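Local coordinates for protein fructuronate-tagaturonate epimerase UxaE from Cohnella laeviribosi in complex with 1 glycerol (Cohnella laeviribosi, PDB 6IL9) that interconverts fructuronate and tagaturonate as an epimerase, probably using the zinc ion bound in its TIM-barrel, at residues 155-160 / 174-179; 84-89 / 265-270; 384-389 / 455-460; 376-381 / 463-468; 185-190 / 245-250. One frame throughout, in Å; residues are numbered along the deposited sequence.

Interaction 1: residues 155-160 / 174-179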
# COMPACT_ATOMS: atom_id res chain seq x y z
N TYR A 155 10.13 1.56 9.86
CA TYR A 155 9.17 1.45 8.77
C TYR A 155 8.46 0.10 8.88
O TYR A 155 8.98 -0.85 9.47
CB TYR A 155 9.84 1.58 7.39
CG TYR A 155 10.64 0.35 7.00
CD1 TYR A 155 11.96 0.21 7.41
CD2 TYR A 155 10.07 -0.65 6.22
CE1 TYR A 155 12.69 -0.92 7.07
CE2 TYR A 155 10.79 -1.78 5.89
CZ TYR A 155 12.09 -1.90 6.31
OH TYR A 155 12.80 -3.03 5.97
N GLY A 156 7.27 0.04 8.29
CA GLY A 156 6.48 -1.17 8.29
C GLY A 156 6.39 -1.87 6.94
O GLY A 156 6.70 -1.28 5.90
N ALA A 157 5.94 -3.12 6.95
CA ALA A 157 5.77 -3.92 5.74
C ALA A 157 4.42 -4.61 5.80
O ALA A 157 4.15 -5.37 6.74
CB ALA A 157 6.89 -4.96 5.60
N ASP A 158 3.57 -4.36 4.80
CA ASP A 158 2.17 -4.77 4.76
C ASP A 158 1.98 -5.82 3.69
O ASP A 158 2.26 -5.58 2.51
CB ASP A 158 1.29 -3.54 4.50
CG ASP A 158 -0.19 -3.85 4.38
OD1 ASP A 158 -0.66 -4.94 4.78
OD2 ASP A 158 -0.90 -2.95 3.88
N GLY A 159 1.51 -7.00 4.09
CA GLY A 159 1.02 -7.98 3.15
C GLY A 159 -0.40 -7.62 2.80
O GLY A 159 -1.34 -7.95 3.53
N ASP A 160 -0.57 -6.91 1.69
CA ASP A 160 -1.81 -6.23 1.38
C ASP A 160 -2.77 -7.17 0.67
O ASP A 160 -2.35 -7.98 -0.16
CB ASP A 160 -1.51 -5.00 0.52
CG ASP A 160 -2.73 -4.16 0.24
OD1 ASP A 160 -3.69 -4.20 1.03
OD2 ASP A 160 -2.72 -3.46 -0.79
N LEU A 174 8.20 -14.16 5.80
CA LEU A 174 9.10 -13.20 5.17
C LEU A 174 9.30 -11.94 6.00
O LEU A 174 10.03 -11.04 5.57
CB LEU A 174 8.58 -12.85 3.77
CG LEU A 174 8.71 -13.97 2.73
CD1 LEU A 174 8.14 -13.53 1.39
CD2 LEU A 174 10.16 -14.41 2.59
N GLY A 175 8.69 -11.84 7.18
CA GLY A 175 8.95 -10.73 8.07
C GLY A 175 7.98 -9.58 7.97
O GLY A 175 8.27 -8.50 8.52
N PHE A 176 6.85 -9.75 7.30
CA PHE A 176 5.88 -8.66 7.23
C PHE A 176 5.32 -8.38 8.61
O PHE A 176 5.14 -9.29 9.43
CB PHE A 176 4.78 -8.99 6.23
CG PHE A 176 5.21 -8.78 4.81
CD1 PHE A 176 5.97 -9.74 4.17
CD2 PHE A 176 4.91 -7.61 4.14
CE1 PHE A 176 6.42 -9.55 2.86
CE2 PHE A 176 5.33 -7.41 2.83
CZ PHE A 176 6.10 -8.37 2.19
N THR A 177 5.08 -7.10 8.88
CA THR A 177 4.66 -6.64 10.20
C THR A 177 3.22 -6.19 10.23
O THR A 177 2.66 -5.98 11.31
CB THR A 177 5.57 -5.50 10.68
OG1 THR A 177 5.62 -4.47 9.68
CG2 THR A 177 6.97 -6.03 10.91
N MET A 178 2.61 -6.04 9.07
CA MET A 178 1.21 -5.69 8.92
C MET A 178 0.59 -6.72 7.99
O MET A 178 1.19 -7.05 6.96
CB MET A 178 1.08 -4.27 8.34
CG MET A 178 -0.34 -3.81 8.07
SD MET A 178 -0.42 -2.03 7.70
CE MET A 178 -2.17 -1.92 7.34
N LEU A 179 -0.55 -7.28 8.37
CA LEU A 179 -1.23 -8.27 7.55
C LEU A 179 -2.64 -7.79 7.27
O LEU A 179 -3.43 -7.60 8.20
CB LEU A 179 -1.26 -9.64 8.24
CG LEU A 179 0.01 -10.48 8.18
CD1 LEU A 179 -0.31 -11.96 8.37
CD2 LEU A 179 0.73 -10.28 6.87

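Interaction 2: residues 84-89 / 265-270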
# COMPACT_ATOMS: atom_id res chain seq x y z
N PRO A 84 11.70 -4.35 9.12
CA PRO A 84 10.35 -3.80 9.33
C PRO A 84 9.90 -4.01 10.77
O PRO A 84 10.25 -5.00 11.41
CB PRO A 84 9.47 -4.59 8.36
CG PRO A 84 10.42 -5.21 7.37
CD PRO A 84 11.71 -5.42 8.11
N GLN A 85 9.09 -3.07 11.27
CA GLN A 85 8.52 -3.17 12.61
C GLN A 85 7.03 -2.86 12.58
O GLN A 85 6.53 -2.11 11.73
CB GLN A 85 9.20 -2.21 13.59
CG GLN A 85 8.89 -0.75 13.34
CD GLN A 85 9.26 0.13 14.52
OE1 GLN A 85 10.41 0.55 14.65
NE2 GLN A 85 8.29 0.39 15.39
N ALA A 86 6.31 -3.47 13.51
CA ALA A 86 4.92 -3.12 13.75
C ALA A 86 4.84 -1.81 14.52
O ALA A 86 5.80 -1.39 15.17
CB ALA A 86 4.22 -4.23 14.54
N PHE A 87 3.68 -1.15 14.45
CA PHE A 87 3.53 0.16 15.08
C PHE A 87 2.43 0.23 16.13
O PHE A 87 2.41 1.20 16.90
CB PHE A 87 3.27 1.24 14.02
CG PHE A 87 4.48 1.54 13.20
CD1 PHE A 87 5.57 2.19 13.77
CD2 PHE A 87 4.57 1.11 11.88
CE1 PHE A 87 6.72 2.44 13.03
CE2 PHE A 87 5.71 1.35 11.14
CZ PHE A 87 6.77 2.01 11.70
N GLY A 88 1.53 -0.73 16.18
CA GLY A 88 0.38 -0.60 17.07
C GLY A 88 -0.60 0.42 16.52
O GLY A 88 -0.42 0.98 15.43
N LYS A 89 -1.65 0.69 17.29
CA LYS A 89 -2.82 1.37 16.74
C LYS A 89 -3.01 2.81 17.23
O LYS A 89 -4.06 3.40 16.96
CB LYS A 89 -4.08 0.53 17.01
CG LYS A 89 -4.32 0.22 18.48
CD LYS A 89 -5.37 -0.89 18.65
CE LYS A 89 -4.71 -2.24 18.70
NZ LYS A 89 -5.72 -3.32 18.92
N ALA A 265 5.00 -9.12 17.30
CA ALA A 265 3.92 -8.16 17.10
C ALA A 265 3.55 -8.07 15.62
O ALA A 265 4.42 -7.95 14.75
CB ALA A 265 4.33 -6.79 17.62
N VAL A 266 2.24 -8.12 15.33
CA VAL A 266 1.72 -8.03 13.97
C VAL A 266 0.52 -7.10 14.00
O VAL A 266 -0.37 -7.25 14.85
CB VAL A 266 1.32 -9.41 13.41
CG1 VAL A 266 0.54 -9.25 12.11
CG2 VAL A 266 2.55 -10.29 13.19
N ASP A 267 0.49 -6.14 13.09
CA ASP A 267 -0.65 -5.25 12.96
C ASP A 267 -1.63 -5.88 11.98
O ASP A 267 -1.30 -6.06 10.81
CB ASP A 267 -0.20 -3.87 12.48
CG ASP A 267 0.61 -3.12 13.53
OD1 ASP A 267 0.38 -3.33 14.75
OD2 ASP A 267 1.47 -2.33 13.13
N PHE A 268 -2.82 -6.21 12.48
CA PHE A 268 -3.82 -6.99 11.74
C PHE A 268 -4.87 -6.03 11.21
O PHE A 268 -5.60 -5.43 12.00
CB PHE A 268 -4.41 -8.03 12.68
CG PHE A 268 -5.40 -8.98 12.05
CD1 PHE A 268 -5.13 -9.61 10.85
CD2 PHE A 268 -6.58 -9.28 12.73
CE1 PHE A 268 -6.05 -10.52 10.30
CE2 PHE A 268 -7.51 -10.19 12.19
CZ PHE A 268 -7.23 -10.80 10.97
N GLU A 269 -4.95 -5.87 9.89
CA GLU A 269 -5.96 -5.02 9.27
C GLU A 269 -7.05 -5.89 8.68
O GLU A 269 -6.76 -6.87 7.99
CB GLU A 269 -5.36 -4.14 8.16
CG GLU A 269 -6.45 -3.46 7.34
CD GLU A 269 -5.95 -2.32 6.47
OE1 GLU A 269 -5.92 -2.50 5.24
OE2 GLU A 269 -5.62 -1.24 7.02
N ILE A 270 -8.30 -5.54 8.96
CA ILE A 270 -9.44 -6.23 8.37
C ILE A 270 -9.96 -5.38 7.23
O ILE A 270 -10.30 -4.20 7.42
CB ILE A 270 -10.52 -6.52 9.42
CG1 ILE A 270 -9.98 -7.54 10.42
CG2 ILE A 270 -11.78 -7.05 8.73
CD1 ILE A 270 -10.65 -7.48 11.76

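Interaction 3: residues 384-389 / 455-460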
# COMPACT_ATOMS: atom_id res chain seq x y z
N PRO A 384 9.16 11.88 -24.10
CA PRO A 384 7.81 11.89 -24.71
C PRO A 384 7.59 10.78 -25.71
O PRO A 384 6.47 10.25 -25.80
CB PRO A 384 7.73 13.28 -25.37
CG PRO A 384 9.15 13.74 -25.52
CD PRO A 384 9.89 13.14 -24.36
N GLY A 385 8.62 10.39 -26.47
CA GLY A 385 8.46 9.28 -27.40
C GLY A 385 8.07 7.99 -26.70
O GLY A 385 7.24 7.22 -27.21
N LEU A 386 8.66 7.73 -25.53
CA LEU A 386 8.29 6.55 -24.76
C LEU A 386 6.89 6.69 -24.19
O LEU A 386 6.10 5.74 -24.22
CB LEU A 386 9.30 6.30 -23.64
CG LEU A 386 9.00 5.12 -22.71
CD1 LEU A 386 8.92 3.81 -23.49
CD2 LEU A 386 10.04 5.01 -21.58
N TYR A 387 6.55 7.88 -23.68
CA TYR A 387 5.21 8.09 -23.15
C TYR A 387 4.15 7.79 -24.21
O TYR A 387 3.16 7.08 -23.94
CB TYR A 387 5.02 9.51 -22.60
CG TYR A 387 3.60 9.63 -22.11
CD1 TYR A 387 3.26 9.20 -20.82
CD2 TYR A 387 2.58 10.06 -22.95
CE1 TYR A 387 1.95 9.24 -20.38
CE2 TYR A 387 1.26 10.09 -22.52
CZ TYR A 387 0.96 9.68 -21.24
OH TYR A 387 -0.35 9.71 -20.83
N ARG A 388 4.33 8.33 -25.42
CA ARG A 388 3.34 8.10 -26.48
C ARG A 388 3.16 6.62 -26.77
O ARG A 388 2.02 6.14 -26.92
CB ARG A 388 3.76 8.82 -27.77
CG ARG A 388 3.78 10.33 -27.68
CD ARG A 388 4.11 10.97 -29.04
NE ARG A 388 4.17 12.42 -28.90
CZ ARG A 388 3.13 13.23 -29.01
NH1 ARG A 388 1.92 12.75 -29.30
NH2 ARG A 388 3.29 14.53 -28.83
N ARG A 389 4.26 5.87 -26.84
CA ARG A 389 4.14 4.44 -27.09
C ARG A 389 3.41 3.73 -25.96
O ARG A 389 2.59 2.84 -26.20
CB ARG A 389 5.53 3.84 -27.31
CG ARG A 389 6.18 4.31 -28.61
CD ARG A 389 7.58 3.76 -28.75
NE ARG A 389 7.59 2.33 -28.53
CZ ARG A 389 8.37 1.70 -27.65
NH1 ARG A 389 9.22 2.40 -26.91
NH2 ARG A 389 8.30 0.39 -27.52
N SER A 455 11.91 -6.69 -23.63
CA SER A 455 10.85 -5.84 -23.09
C SER A 455 10.47 -4.77 -24.11
O SER A 455 11.32 -4.23 -24.82
CB SER A 455 11.27 -5.21 -21.76
OG SER A 455 12.10 -4.09 -21.97
N LEU A 456 9.16 -4.49 -24.18
CA LEU A 456 8.68 -3.48 -25.10
C LEU A 456 8.85 -2.08 -24.53
O LEU A 456 9.24 -1.15 -25.25
CB LEU A 456 7.21 -3.76 -25.44
CG LEU A 456 6.53 -2.94 -26.55
CD1 LEU A 456 7.26 -3.05 -27.90
CD2 LEU A 456 5.07 -3.37 -26.70
N PHE A 457 8.59 -1.91 -23.23
CA PHE A 457 8.77 -0.61 -22.57
C PHE A 457 9.61 -0.66 -21.31
O PHE A 457 10.20 0.37 -20.96
CB PHE A 457 7.42 0.01 -22.18
CG PHE A 457 6.38 -0.06 -23.26
CD1 PHE A 457 6.54 0.66 -24.43
CD2 PHE A 457 5.25 -0.84 -23.09
CE1 PHE A 457 5.58 0.61 -25.42
CE2 PHE A 457 4.29 -0.90 -24.08
CZ PHE A 457 4.45 -0.18 -25.25
N ARG A 458 9.70 -1.80 -20.62
CA ARG A 458 10.13 -1.79 -19.23
C ARG A 458 11.58 -1.35 -19.07
O ARG A 458 11.90 -0.56 -18.17
CB ARG A 458 9.91 -3.17 -18.62
CG ARG A 458 10.26 -3.24 -17.15
CD ARG A 458 10.06 -4.65 -16.63
NE ARG A 458 10.27 -4.73 -15.19
CZ ARG A 458 11.47 -4.78 -14.61
NH1 ARG A 458 12.57 -4.77 -15.36
NH2 ARG A 458 11.57 -4.86 -13.29
N ASP A 459 12.48 -1.84 -19.92
CA ASP A 459 13.88 -1.48 -19.78
C ASP A 459 14.10 0.01 -20.00
O ASP A 459 14.80 0.66 -19.22
CB ASP A 459 14.74 -2.30 -20.75
CG ASP A 459 14.77 -3.77 -20.41
OD1 ASP A 459 14.66 -4.09 -19.21
OD2 ASP A 459 14.89 -4.59 -21.34
N GLU A 460 13.51 0.56 -21.06
CA GLU A 460 13.67 1.99 -21.30
C GLU A 460 12.99 2.81 -20.22
O GLU A 460 13.49 3.88 -19.85
CB GLU A 460 13.14 2.38 -22.68
CG GLU A 460 13.45 3.81 -23.03
CD GLU A 460 12.95 4.23 -24.41
OE1 GLU A 460 12.29 3.42 -25.10
OE2 GLU A 460 13.21 5.39 -24.78
O HOH W 1 10.37 4.58 -27.00

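Interaction 4: residues 376-381 / 463-468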
# COMPACT_ATOMS: atom_id res chain seq x y z
N VAL A 376 5.26 7.70 -14.41
CA VAL A 376 4.75 7.93 -15.77
C VAL A 376 4.82 9.41 -16.12
O VAL A 376 5.19 9.79 -17.24
CB VAL A 376 3.32 7.38 -15.90
CG1 VAL A 376 2.72 7.81 -17.25
CG2 VAL A 376 3.32 5.86 -15.79
N ARG A 377 4.46 10.28 -15.16
CA ARG A 377 4.54 11.72 -15.40
C ARG A 377 5.97 12.15 -15.74
O ARG A 377 6.18 12.99 -16.62
CB ARG A 377 4.02 12.47 -14.18
CG ARG A 377 3.76 13.94 -14.44
CD ARG A 377 3.77 14.73 -13.15
NE ARG A 377 2.76 14.31 -12.16
CZ ARG A 377 1.48 14.67 -12.19
NH1 ARG A 377 1.01 15.42 -13.18
NH2 ARG A 377 0.65 14.26 -11.24
N ILE A 378 6.97 11.57 -15.06
CA ILE A 378 8.35 11.89 -15.41
C ILE A 378 8.65 11.47 -16.85
O ILE A 378 9.35 12.19 -17.58
CB ILE A 378 9.32 11.21 -14.42
CG1 ILE A 378 9.20 11.83 -13.03
CG2 ILE A 378 10.77 11.29 -14.96
CD1 ILE A 378 9.52 13.28 -12.96
N VAL A 379 8.14 10.31 -17.27
CA VAL A 379 8.35 9.87 -18.64
C VAL A 379 7.69 10.83 -19.62
O VAL A 379 8.28 11.21 -20.64
CB VAL A 379 7.85 8.42 -18.84
CG1 VAL A 379 7.93 8.01 -20.31
CG2 VAL A 379 8.66 7.46 -17.98
N ALA A 380 6.45 11.24 -19.33
CA ALA A 380 5.80 12.22 -20.19
C ALA A 380 6.63 13.50 -20.32
O ALA A 380 6.69 14.10 -21.40
CB ALA A 380 4.40 12.55 -19.68
N LYS A 381 7.28 13.92 -19.24
CA LYS A 381 8.04 15.17 -19.24
C LYS A 381 9.40 15.05 -19.91
O LYS A 381 9.88 16.01 -20.52
CB LYS A 381 8.25 15.67 -17.81
CG LYS A 381 7.00 16.22 -17.14
CD LYS A 381 7.26 16.62 -15.70
CE LYS A 381 5.99 17.11 -15.03
NZ LYS A 381 5.64 18.49 -15.44
N ARG A 463 15.32 2.93 -17.36
CA ARG A 463 16.47 3.74 -17.73
C ARG A 463 16.17 5.23 -17.59
O ARG A 463 16.98 5.98 -17.03
CB ARG A 463 16.89 3.39 -19.16
CG ARG A 463 18.34 3.63 -19.50
CD ARG A 463 18.83 2.61 -20.54
NE ARG A 463 17.94 2.53 -21.70
CZ ARG A 463 17.41 1.40 -22.18
NH1 ARG A 463 17.68 0.23 -21.60
NH2 ARG A 463 16.62 1.44 -23.24
N THR A 464 15.00 5.68 -18.06
CA THR A 464 14.71 7.10 -17.89
C THR A 464 14.47 7.45 -16.43
O THR A 464 14.85 8.54 -15.99
CB THR A 464 13.53 7.58 -18.74
OG1 THR A 464 12.30 7.41 -18.03
CG2 THR A 464 13.47 6.86 -20.06
N LEU A 465 13.87 6.55 -15.65
CA LEU A 465 13.62 6.89 -14.25
C LEU A 465 14.91 6.95 -13.45
O LEU A 465 15.03 7.75 -12.52
CB LEU A 465 12.62 5.91 -13.63
CG LEU A 465 11.15 6.38 -13.62
CD1 LEU A 465 10.95 7.51 -12.63
CD2 LEU A 465 10.75 6.84 -15.02
N SER A 466 15.90 6.13 -13.81
CA SER A 466 17.21 6.24 -13.17
C SER A 466 17.91 7.54 -13.57
O SER A 466 18.48 8.23 -12.72
CB SER A 466 18.07 5.03 -13.53
OG SER A 466 19.34 5.12 -12.94
N GLU A 467 17.86 7.90 -14.86
CA GLU A 467 18.44 9.16 -15.30
C GLU A 467 17.77 10.35 -14.63
O GLU A 467 18.41 11.38 -14.41
CB GLU A 467 18.34 9.29 -16.82
CG GLU A 467 19.20 8.28 -17.58
CD GLU A 467 18.75 8.08 -19.03
OE1 GLU A 467 19.35 7.22 -19.72
OE2 GLU A 467 17.81 8.77 -19.48
N ARG A 468 16.49 10.23 -14.29
CA ARG A 468 15.72 11.33 -13.71
C ARG A 468 15.37 11.04 -12.25
O ARG A 468 14.31 11.43 -11.76
CB ARG A 468 14.44 11.59 -14.51
CG ARG A 468 14.61 11.56 -16.02
CD ARG A 468 15.68 12.50 -16.50
NE ARG A 468 15.32 13.89 -16.26
CZ ARG A 468 15.59 14.88 -17.10
NH1 ARG A 468 16.22 14.64 -18.24
NH2 ARG A 468 15.22 16.13 -16.79

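Interaction 5: residues 185-190 / 245-250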
# COMPACT_ATOMS: atom_id res chain seq x y z
N GLU A 185 -14.54 -11.92 -0.22
CA GLU A 185 -15.13 -13.13 -0.78
C GLU A 185 -16.08 -13.82 0.19
O GLU A 185 -16.92 -14.63 -0.24
CB GLU A 185 -14.03 -14.10 -1.20
CG GLU A 185 -13.16 -13.55 -2.32
CD GLU A 185 -12.51 -14.63 -3.16
OE1 GLU A 185 -11.72 -14.27 -4.06
OE2 GLU A 185 -12.77 -15.83 -2.91
N GLN A 186 -15.99 -13.53 1.49
CA GLN A 186 -16.89 -14.11 2.46
C GLN A 186 -18.16 -13.29 2.66
O GLN A 186 -19.12 -13.80 3.25
CB GLN A 186 -16.17 -14.29 3.80
CG GLN A 186 -15.23 -15.49 3.86
CD GLN A 186 -13.86 -15.21 3.24
OE1 GLN A 186 -13.52 -14.07 2.93
NE2 GLN A 186 -13.08 -16.27 3.04
N ILE A 187 -18.18 -12.05 2.19
CA ILE A 187 -19.34 -11.19 2.34
C ILE A 187 -20.48 -11.72 1.47
O ILE A 187 -20.27 -12.08 0.31
CB ILE A 187 -18.99 -9.74 1.97
CG1 ILE A 187 -17.85 -9.23 2.85
CG2 ILE A 187 -20.21 -8.85 2.09
CD1 ILE A 187 -18.26 -8.95 4.28
N ASP A 188 -21.68 -11.78 2.03
CA ASP A 188 -22.85 -12.23 1.28
C ASP A 188 -23.52 -11.01 0.66
O ASP A 188 -24.42 -10.40 1.25
CB ASP A 188 -23.79 -13.03 2.16
CG ASP A 188 -24.87 -13.75 1.36
OD1 ASP A 188 -25.14 -13.31 0.23
OD2 ASP A 188 -25.44 -14.74 1.87
N ASN A 189 -23.10 -10.66 -0.56
CA ASN A 189 -23.61 -9.45 -1.19
C ASN A 189 -25.06 -9.60 -1.65
O ASN A 189 -25.81 -8.62 -1.64
CB ASN A 189 -22.71 -9.05 -2.36
CG ASN A 189 -21.45 -8.32 -1.91
OD1 ASN A 189 -21.49 -7.12 -1.65
ND2 ASN A 189 -20.34 -9.05 -1.80
N GLU A 190 -25.47 -10.81 -2.05
CA GLU A 190 -26.86 -10.98 -2.46
C GLU A 190 -27.80 -10.80 -1.27
O GLU A 190 -28.89 -10.26 -1.41
CB GLU A 190 -27.06 -12.34 -3.13
CG GLU A 190 -26.16 -13.46 -2.62
CD GLU A 190 -26.21 -14.69 -3.51
OE1 GLU A 190 -27.29 -14.97 -4.07
OE2 GLU A 190 -25.18 -15.38 -3.65
N ARG A 245 -21.75 -12.54 8.84
CA ARG A 245 -21.39 -13.58 9.81
C ARG A 245 -20.25 -14.45 9.30
O ARG A 245 -19.30 -14.74 10.03
CB ARG A 245 -22.59 -14.45 10.17
CG ARG A 245 -22.21 -15.59 11.11
CD ARG A 245 -23.39 -16.44 11.53
NE ARG A 245 -22.97 -17.81 11.88
CZ ARG A 245 -22.40 -18.16 13.02
NH1 ARG A 245 -22.16 -17.27 13.98
NH2 ARG A 245 -22.05 -19.43 13.22
N GLU A 246 -20.34 -14.91 8.04
CA GLU A 246 -19.30 -15.78 7.52
C GLU A 246 -17.96 -15.05 7.46
O GLU A 246 -16.91 -15.64 7.71
CB GLU A 246 -19.70 -16.31 6.14
CG GLU A 246 -18.69 -17.27 5.54
CD GLU A 246 -19.12 -17.78 4.17
OE1 GLU A 246 -20.34 -17.74 3.87
OE2 GLU A 246 -18.24 -18.24 3.40
N ALA A 247 -17.98 -13.75 7.14
CA ALA A 247 -16.75 -12.98 7.12
C ALA A 247 -16.18 -12.83 8.53
O ALA A 247 -14.96 -12.90 8.72
CB ALA A 247 -16.99 -11.61 6.49
N ILE A 248 -17.05 -12.61 9.52
CA ILE A 248 -16.60 -12.50 10.91
C ILE A 248 -15.94 -13.80 11.35
O ILE A 248 -14.87 -13.80 11.98
CB ILE A 248 -17.79 -12.15 11.82
CG1 ILE A 248 -18.30 -10.74 11.51
CG2 ILE A 248 -17.42 -12.30 13.31
CD1 ILE A 248 -19.66 -10.45 12.12
N GLN A 249 -16.57 -14.93 11.03
CA GLN A 249 -15.99 -16.22 11.39
C GLN A 249 -14.62 -16.39 10.76
O GLN A 249 -13.70 -16.96 11.38
CB GLN A 249 -16.92 -17.35 10.97
CG GLN A 249 -18.22 -17.36 11.71
CD GLN A 249 -18.01 -17.55 13.20
OE1 GLN A 249 -18.45 -16.73 14.01
NE2 GLN A 249 -17.32 -18.62 13.57
N PHE A 250 -14.46 -15.90 9.53
CA PHE A 250 -13.19 -16.00 8.82
C PHE A 250 -12.13 -15.12 9.47
O PHE A 250 -10.98 -15.53 9.60
CB PHE A 250 -13.41 -15.62 7.35
CG PHE A 250 -12.16 -15.68 6.50
CD1 PHE A 250 -11.46 -16.87 6.34
CD2 PHE A 250 -11.71 -14.54 5.84
CE1 PHE A 250 -10.32 -16.93 5.55
CE2 PHE A 250 -10.56 -14.59 5.06
CZ PHE A 250 -9.87 -15.78 4.91
O HOH W 2 -20.17 -12.86 5.45
O HOH W 3 -21.14 -15.32 2.06

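Interaction 1: residues 155-160 / 174-179
D158 and M178 lie on the same face of two paired parallel strands, and their side chains cross obliquely. M178 CG is anti to the backbone N (chi1 177°), and the extended chain beyond it passes across D158. Its CB lies against D158 CA; CG approaches D158 OD1 at 3.5 Å; SD rests on D158 CG at 3.8 Å; CE ends 3.8 Å from D158 OD2. The carboxylate finds its polar partners beyond this pair, in a salt bridge from OD2 to K366 and a hydrogen bond from OD1 to T180. Between the backbones, A157 O accepts from both T177 N and M178 N, each at 2.9 Å, while G159 N donates to M178 O. T177 OG1 takes the A157 N-H almost straight (3.1 Å, 169°). On the other face, the F176 ring brings CD2 to 3.6 Å from A157 CB. Strand 156-162, helix 165-173 and strand 178-182 thus form a beta-alpha-beta unit of the eight-stranded TIM barrel.

Interaction 2: residues 84-89 / 265-270
D267 reaches across to the backbone of F87 and G88, and its carboxylate makes the tight part of this contact. OD2 accepts from F87 N at 2.8 Å with its syn lone pair, and the N-H...O angle of 177° makes this bond essentially straight. OD1 takes G88 N at 3.2 Å, also on the syn side but 21° out of the carboxylate plane; the same N-H has a weak second bond to OD2. Two successive amides therefore hold both oxygens, which limits rotation of the group. Chi1 of -69° sets CG anti to the carbonyl carbon, on the side facing the loop. A86 CB packs beside OD2 at 3.6 Å.

The other end is looser. A86 CB faces the exposed A265 with 4.0 Å between the two CB atoms, and 3.7 Å separates it from A265 O, without a hydrogen bond across this end. An alanine in place of D267 would probably leave the F87 and G88 amides without their shared acceptor and open a gap beside A86 CB. Beyond the pair, F87 stacks on H117, and the D267 backbone bonds to T177, just before the adjoining strand, and to L179 within it. The loop thus fastens to the beginning of strand 267-271, at the N-terminal end of the parallel barrel of this TIM-barrel fold.

Interaction 3: residues 384-389 / 455-460
The R389 guanidinium has F457 CE1 over one face, 3.4 Å above its plane and offset toward the rim, while L456 CD1 lies in plane at its edge. Guanidinium and ring planes stand 45° apart, inclined rather than stacked. One face of the F457 ring carries L456 CG, also displaced toward the rim, and Y393 meets the ring edge-to-face. A bend at chi3 (51°) of R389 turns the end of its chain, and NH2 donates to L456 O at 2.9 Å from above the carbonyl plane. NH1 faces E460, with guanidinium and carboxylate planes 23° apart. Their direct salt bridge is long, 3.7 Å from NH1 to OE1. A water donates to E460 OE1 at 2.9 Å, but its contact with NH1 is so short that this side of the bridge is doubtful. L386 adds an apolar contact: its CD1 packs 4.1 Å from F457 CD1 and 3.8 Å from E460 OE1, its side chain and that of E460 sliding past each other in opposite directions. The arginine thus joins a carbonyl just before helix 458-467 to a carboxylate in its first turn; the separation suggests that the charges are only partly neutralised by direct contact.

Interaction 4: residues 376-381 / 463-468
Helix 369-382, which follows the last barrel strand 363-367, is crossed almost perpendicularly by helix 458-467: the axes of their local segments approach to 9.9 Å at 87°. V379 touches two residues of the other helix. Its CG2, anti to the carbonyl carbon, meets T464 OG1 at 3.6 Å and L465 CD2 at 3.7 Å, both side chains crossing that of V379 at about a right angle. L465 also extends CD1 to 4.4 Å from I378 CB, a loose approach. At the C-terminal end of helix 458-467, I378 CG2 packs on R468 CB at 3.7 Å and lies 4.0 Å from R468 CG. Bends at chi2 and chi3 (-55° and -66°) fold the arginine beyond these carbons, and its NH2 forms a salt bridge with D471. With no hydrogen bond across the segments, the crossing depends on van der Waals contact between aliphatic carbons and one hydroxyl, and the arginine contributes its hydrocarbon part while its charge is paired with D471.

Interaction 5: residues 185-190 / 245-250
Chi2 of 82° brings Q186 CD over F250, whose CG stands anti to its backbone N, and chi3 of 11° turns the glutamine amide nearly flat on the ring. The two planes are 13° apart, a stacked amide-pi contact: NE2 sits 3.4 Å above the ring plane over its centre, and CD is 3.4 Å from F250 CD2. Q186 CB packs on A247 CA at 3.6 Å, and I187 CD1 meets A247 CB at 3.7 Å. The backbone takes part through water. Q186 O accepts from two waters; one of them accepts in turn from A247 N at 2.9 Å, at the kink of helix 234-259, and the other donates to E246 OE1 at 3.1 Å. An alanine at F250 would probably leave the Q186 amide without the ring beneath it and set that group free to turn. Stacking thus joins the loop to the long helix without a direct hydrogen bond, and water supplies the polar link where the helical N-H has no bond to the preceding turn.

From the N terminus, the loop at 84-89 opens interaction 2, which closes only at 265-270 and encloses two shorter closures. Interaction 1 comes first inside it, joining strand 156-162 to strand 178-182; interaction 5 follows in series, returning from 185-190 to helix 234-259. Interactions 1 and 2 touch directly, because strands 178-182 and 267-271 are neighbours in the barrel. Later in the chain, 376-381 opens interaction 4, and interaction 3 nests within it; both end on helix 458-467, and Y387 packs against V376 and A380. This helical pair lies across the chain's centre from interaction 2, about 21 Å (interaction 3) and 24 Å (interaction 4) away between nearest atoms. None of the loops cross.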